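Local coordinates for Glyoxalase/bleomycin resistance protein/dioxygenase (Alicyclobacillus acidocaldarius subsp. acidocaldarius, PDB 3RRI), which belongs to the vicinal oxygen chelate (glyoxalase/bleomycin resistance) superfamily of metalloproteins and may act as a dioxygenase, though its substrate is not established, at residues Y85-L99 against E111-L123. Residues are numbered along the deposited sequence; the frame is centred on the assembly and turned at random. Where two conformers were deposited one is given.
Sequences YKLAKQRGIPFYHDL and ETFFLIDPSNNLL
A classic beta bulge, in which Y96 and H97 both pair with F114, joins strand 95-98 to strand 110-116 in a protein of the vicinal oxygen chelate (glyoxalase) fold. F114 O accepts two backbone bonds from the same face of its carbonyl plane, a bent one from Y96 N (2.9 Å) and a nearly straight one from H97 N (3.2 Å). F114 N donates to H97 O (2.9 Å), and I116 N donates to P94 O on the N-terminal side of the bulge.

The side chains divide between the two faces of the sheet. Toward helix 78-90, L115 CD2 sits over the centre of the F95 ring, 3.6 Å from its centroid, while also touching A88 CB. The neighbouring F113 ring receives the edge of Y85 on one face in a T-shaped pair, centroids 5.4 Å apart. On the other face, L122 CD2 lies 3.4 Å from Y96 CG, over the rim of the tyrosine ring, and H97 CB packs against F114 CD2.

D98 ties the bulged strand back to the helix: OD1 accepts from Y85 OH (2.7 Å) and from L99 N, and OD2 forms a salt bridge with K89 NZ. L99 N and K89 thus hold the D98 carboxylate, which in turn holds the Y85 hydroxyl while the ring edge rests on the F113 face, so polar and aromatic contacts together set the helix against the sheet.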
# COMPACT_ATOMS: atom_id res chain seq x y z
N TYR A 85 0.38 16.61 20.92
CA TYR A 85 0.04 17.61 21.95
C TYR A 85 0.64 17.25 23.31
O TYR A 85 1.19 18.09 24.00
CB TYR A 85 -1.46 17.70 22.05
CG TYR A 85 -1.98 18.66 23.09
CD1 TYR A 85 -1.92 20.02 22.88
CD2 TYR A 85 -2.57 18.20 24.26
CE1 TYR A 85 -2.39 20.92 23.80
CE2 TYR A 85 -3.05 19.09 25.19
CZ TYR A 85 -2.96 20.44 24.95
OH TYR A 85 -3.42 21.40 25.83
N LYS A 86 0.51 15.98 23.67
CA LYS A 86 1.01 15.50 24.97
C LYS A 86 2.53 15.64 25.00
O LYS A 86 3.12 16.05 26.00
CB LYS A 86 0.62 14.03 25.17
CG LYS A 86 1.19 13.39 26.43
CD LYS A 86 0.73 11.95 26.57
CE LYS A 86 1.59 11.13 27.56
NZ LYS A 86 1.47 9.67 27.27
N LEU A 87 3.19 15.34 23.87
CA LEU A 87 4.62 15.48 23.80
C LEU A 87 5.04 16.94 24.05
O LEU A 87 5.97 17.20 24.84
CB LEU A 87 5.09 15.02 22.41
CG LEU A 87 6.59 15.11 22.06
CD1 LEU A 87 7.00 14.09 20.94
CD2 LEU A 87 7.05 16.48 21.64
N ALA A 88 4.40 17.86 23.34
CA ALA A 88 4.69 19.29 23.44
C ALA A 88 4.52 19.81 24.88
O ALA A 88 5.38 20.52 25.40
CB ALA A 88 3.84 20.07 22.46
N LYS A 89 3.43 19.36 25.50
CA LYS A 89 3.14 19.75 26.89
C LYS A 89 4.16 19.18 27.86
O LYS A 89 4.74 19.93 28.65
CB LYS A 89 1.74 19.29 27.29
CG LYS A 89 0.65 20.14 26.70
CD LYS A 89 0.71 21.54 27.23
CE LYS A 89 -0.47 22.36 26.81
NZ LYS A 89 -0.49 23.64 27.53
N GLN A 90 4.40 17.88 27.80
CA GLN A 90 5.33 17.27 28.73
C GLN A 90 6.74 17.82 28.58
O GLN A 90 7.39 18.10 29.57
CB GLN A 90 5.29 15.74 28.62
CG GLN A 90 3.94 15.13 29.06
CD GLN A 90 4.06 13.70 29.56
OE1 GLN A 90 5.15 13.22 29.88
NE2 GLN A 90 2.94 13.02 29.65
N ARG A 91 7.19 18.01 27.34
CA ARG A 91 8.54 18.50 27.09
C ARG A 91 8.69 20.02 27.12
O ARG A 91 9.79 20.53 26.92
CB ARG A 91 9.03 17.94 25.77
CG ARG A 91 9.21 16.46 25.83
CD ARG A 91 9.85 15.97 24.54
NE ARG A 91 10.12 14.54 24.56
CZ ARG A 91 10.56 13.86 23.51
NH1 ARG A 91 10.71 14.48 22.32
NH2 ARG A 91 10.83 12.56 23.64
N GLY A 92 7.63 20.74 27.45
CA GLY A 92 7.74 22.17 27.68
C GLY A 92 7.98 22.99 26.41
O GLY A 92 8.65 24.02 26.45
N ILE A 93 7.40 22.56 25.29
CA ILE A 93 7.58 23.28 24.03
C ILE A 93 6.65 24.47 24.02
O ILE A 93 5.48 24.33 24.35
CB ILE A 93 7.32 22.41 22.78
CG1 ILE A 93 8.14 21.14 22.84
CG2 ILE A 93 7.62 23.25 21.50
CD1 ILE A 93 8.06 20.25 21.56
N PRO A 94 7.15 25.66 23.65
CA PRO A 94 6.25 26.80 23.79
C PRO A 94 5.08 26.72 22.84
O PRO A 94 5.27 26.46 21.66
CB PRO A 94 7.12 28.02 23.45
CG PRO A 94 8.49 27.57 23.58
CD PRO A 94 8.55 26.08 23.43
N PHE A 95 3.88 26.98 23.35
CA PHE A 95 2.69 27.19 22.55
C PHE A 95 2.48 28.68 22.22
O PHE A 95 2.63 29.55 23.09
CB PHE A 95 1.45 26.68 23.27
CG PHE A 95 1.33 25.18 23.29
CD1 PHE A 95 2.18 24.41 24.06
CD2 PHE A 95 0.37 24.53 22.53
CE1 PHE A 95 2.07 23.00 24.07
CE2 PHE A 95 0.27 23.14 22.54
CZ PHE A 95 1.14 22.38 23.30
N TYR A 96 2.15 28.97 20.97
CA TYR A 96 1.61 30.25 20.57
C TYR A 96 0.11 30.29 20.84
O TYR A 96 -0.44 31.34 21.25
CB TYR A 96 1.89 30.49 19.07
CG TYR A 96 1.36 31.80 18.58
CD1 TYR A 96 2.00 32.99 18.92
CD2 TYR A 96 0.21 31.87 17.80
CE1 TYR A 96 1.50 34.22 18.48
CE2 TYR A 96 -0.30 33.07 17.36
CZ TYR A 96 0.35 34.24 17.71
OH TYR A 96 -0.15 35.44 17.26
N HIS A 97 -0.56 29.19 20.57
CA HIS A 97 -1.99 29.04 20.84
C HIS A 97 -2.27 27.63 21.33
O HIS A 97 -1.92 26.65 20.69
CB HIS A 97 -2.82 29.36 19.58
CG HIS A 97 -4.23 29.78 19.87
ND1 HIS A 97 -5.16 28.93 20.42
CD2 HIS A 97 -4.86 30.97 19.69
CE1 HIS A 97 -6.31 29.57 20.56
NE2 HIS A 97 -6.16 30.81 20.14
N ASP A 98 -2.90 27.50 22.51
CA ASP A 98 -3.17 26.19 23.06
C ASP A 98 -4.33 25.53 22.29
O ASP A 98 -4.95 26.14 21.42
CB ASP A 98 -3.51 26.30 24.58
CG ASP A 98 -3.10 25.04 25.38
OD1 ASP A 98 -3.06 23.91 24.83
OD2 ASP A 98 -2.79 25.18 26.60
N LEU A 99 -4.60 24.29 22.63
CA LEU A 99 -5.62 23.48 22.00
C LEU A 99 -6.93 24.24 21.89
O LEU A 99 -7.44 24.78 22.90
CB LEU A 99 -5.84 22.17 22.79
CG LEU A 99 -6.56 21.00 22.16
CD1 LEU A 99 -5.86 20.55 20.87
CD2 LEU A 99 -6.60 19.85 23.17
N GLU A 111 -9.71 20.47 15.29
CA GLU A 111 -8.91 20.81 16.46
C GLU A 111 -7.59 21.32 15.99
O GLU A 111 -7.06 20.83 14.98
CB GLU A 111 -8.71 19.60 17.37
CG GLU A 111 -9.99 18.97 17.94
CD GLU A 111 -9.83 18.31 19.32
OE1 GLU A 111 -10.81 17.70 19.79
OE2 GLU A 111 -8.77 18.39 19.96
N THR A 112 -7.01 22.27 16.72
CA THR A 112 -5.77 22.92 16.31
C THR A 112 -4.96 23.31 17.55
O THR A 112 -5.54 23.64 18.60
CB THR A 112 -6.11 24.19 15.51
OG1 THR A 112 -4.92 24.86 15.13
CG2 THR A 112 -6.90 25.13 16.38
N PHE A 113 -3.64 23.25 17.47
CA PHE A 113 -2.78 23.98 18.40
C PHE A 113 -1.58 24.52 17.63
O PHE A 113 -1.25 23.97 16.57
CB PHE A 113 -2.33 23.14 19.61
CG PHE A 113 -1.57 21.89 19.26
CD1 PHE A 113 -0.18 21.87 19.25
CD2 PHE A 113 -2.23 20.70 19.00
CE1 PHE A 113 0.51 20.71 19.00
CE2 PHE A 113 -1.52 19.54 18.71
CZ PHE A 113 -0.16 19.57 18.71
N PHE A 114 -1.02 25.62 18.10
CA PHE A 114 0.15 26.23 17.47
C PHE A 114 1.33 26.21 18.43
O PHE A 114 1.21 26.66 19.58
CB PHE A 114 -0.10 27.69 17.16
CG PHE A 114 -0.99 27.96 15.98
CD1 PHE A 114 -0.44 28.49 14.82
CD2 PHE A 114 -2.34 27.76 16.03
CE1 PHE A 114 -1.24 28.80 13.72
CE2 PHE A 114 -3.15 28.03 14.92
CZ PHE A 114 -2.59 28.56 13.77
N LEU A 115 2.46 25.71 17.97
CA LEU A 115 3.74 25.83 18.64
C LEU A 115 4.51 26.99 18.01
O LEU A 115 4.13 27.49 16.95
CB LEU A 115 4.56 24.55 18.52
CG LEU A 115 3.87 23.26 18.92
CD1 LEU A 115 4.78 22.11 18.77
CD2 LEU A 115 3.35 23.37 20.40
N ILE A 116 5.56 27.45 18.69
CA ILE A 116 6.38 28.57 18.18
C ILE A 116 7.82 28.24 18.38
O ILE A 116 8.25 27.84 19.46
CB ILE A 116 5.94 29.93 18.81
CG1 ILE A 116 6.72 31.12 18.21
CG2 ILE A 116 6.04 29.89 20.36
CD1 ILE A 116 6.21 32.50 18.61
N ASP A 117 8.59 28.29 17.28
CA ASP A 117 10.01 27.99 17.34
C ASP A 117 10.83 29.22 17.80
O ASP A 117 10.28 30.31 17.97
CB ASP A 117 10.50 27.29 16.04
CG ASP A 117 10.94 28.22 14.93
OD1 ASP A 117 10.95 29.43 15.12
OD2 ASP A 117 11.34 27.66 13.84
N PRO A 118 12.13 29.03 18.05
CA PRO A 118 12.90 30.14 18.66
C PRO A 118 13.06 31.37 17.77
O PRO A 118 13.43 32.43 18.26
CB PRO A 118 14.25 29.49 18.99
CG PRO A 118 13.96 28.04 19.08
CD PRO A 118 12.90 27.78 18.07
N SER A 119 12.79 31.21 16.47
CA SER A 119 12.84 32.32 15.55
C SER A 119 11.45 32.78 15.14
O SER A 119 11.27 33.43 14.12
CB SER A 119 13.69 31.93 14.34
OG SER A 119 14.94 31.46 14.73
N ASN A 120 10.44 32.45 15.98
CA ASN A 120 9.06 32.90 15.82
C ASN A 120 8.32 32.36 14.60
O ASN A 120 7.31 32.90 14.21
CB ASN A 120 8.94 34.43 15.88
CG ASN A 120 9.30 35.00 17.24
OD1 ASN A 120 9.18 34.32 18.28
ND2 ASN A 120 9.76 36.25 17.24
N ASN A 121 8.82 31.26 14.03
CA ASN A 121 8.03 30.50 13.08
C ASN A 121 6.89 29.78 13.79
O ASN A 121 7.11 29.19 14.87
CB ASN A 121 8.89 29.46 12.36
CG ASN A 121 9.92 30.12 11.47
OD1 ASN A 121 9.57 30.75 10.48
ND2 ASN A 121 11.16 30.00 11.85
N LEU A 122 5.71 29.83 13.19
CA LEU A 122 4.51 29.23 13.78
C LEU A 122 4.22 27.85 13.15
O LEU A 122 4.07 27.75 11.92
CB LEU A 122 3.31 30.14 13.63
CG LEU A 122 3.31 31.47 14.41
CD1 LEU A 122 2.05 32.24 14.09
CD2 LEU A 122 3.50 31.30 15.94
N LEU A 123 4.13 26.83 14.00
CA LEU A 123 3.79 25.47 13.63
C LEU A 123 2.36 25.24 14.03
O LEU A 123 2.03 25.38 15.22
CB LEU A 123 4.66 24.48 14.36
CG LEU A 123 6.14 24.39 13.95
CD1 LEU A 123 6.86 25.63 14.38
CD2 LEU A 123 6.77 23.13 14.52
O HOH W 1 -5.10 26.66 18.47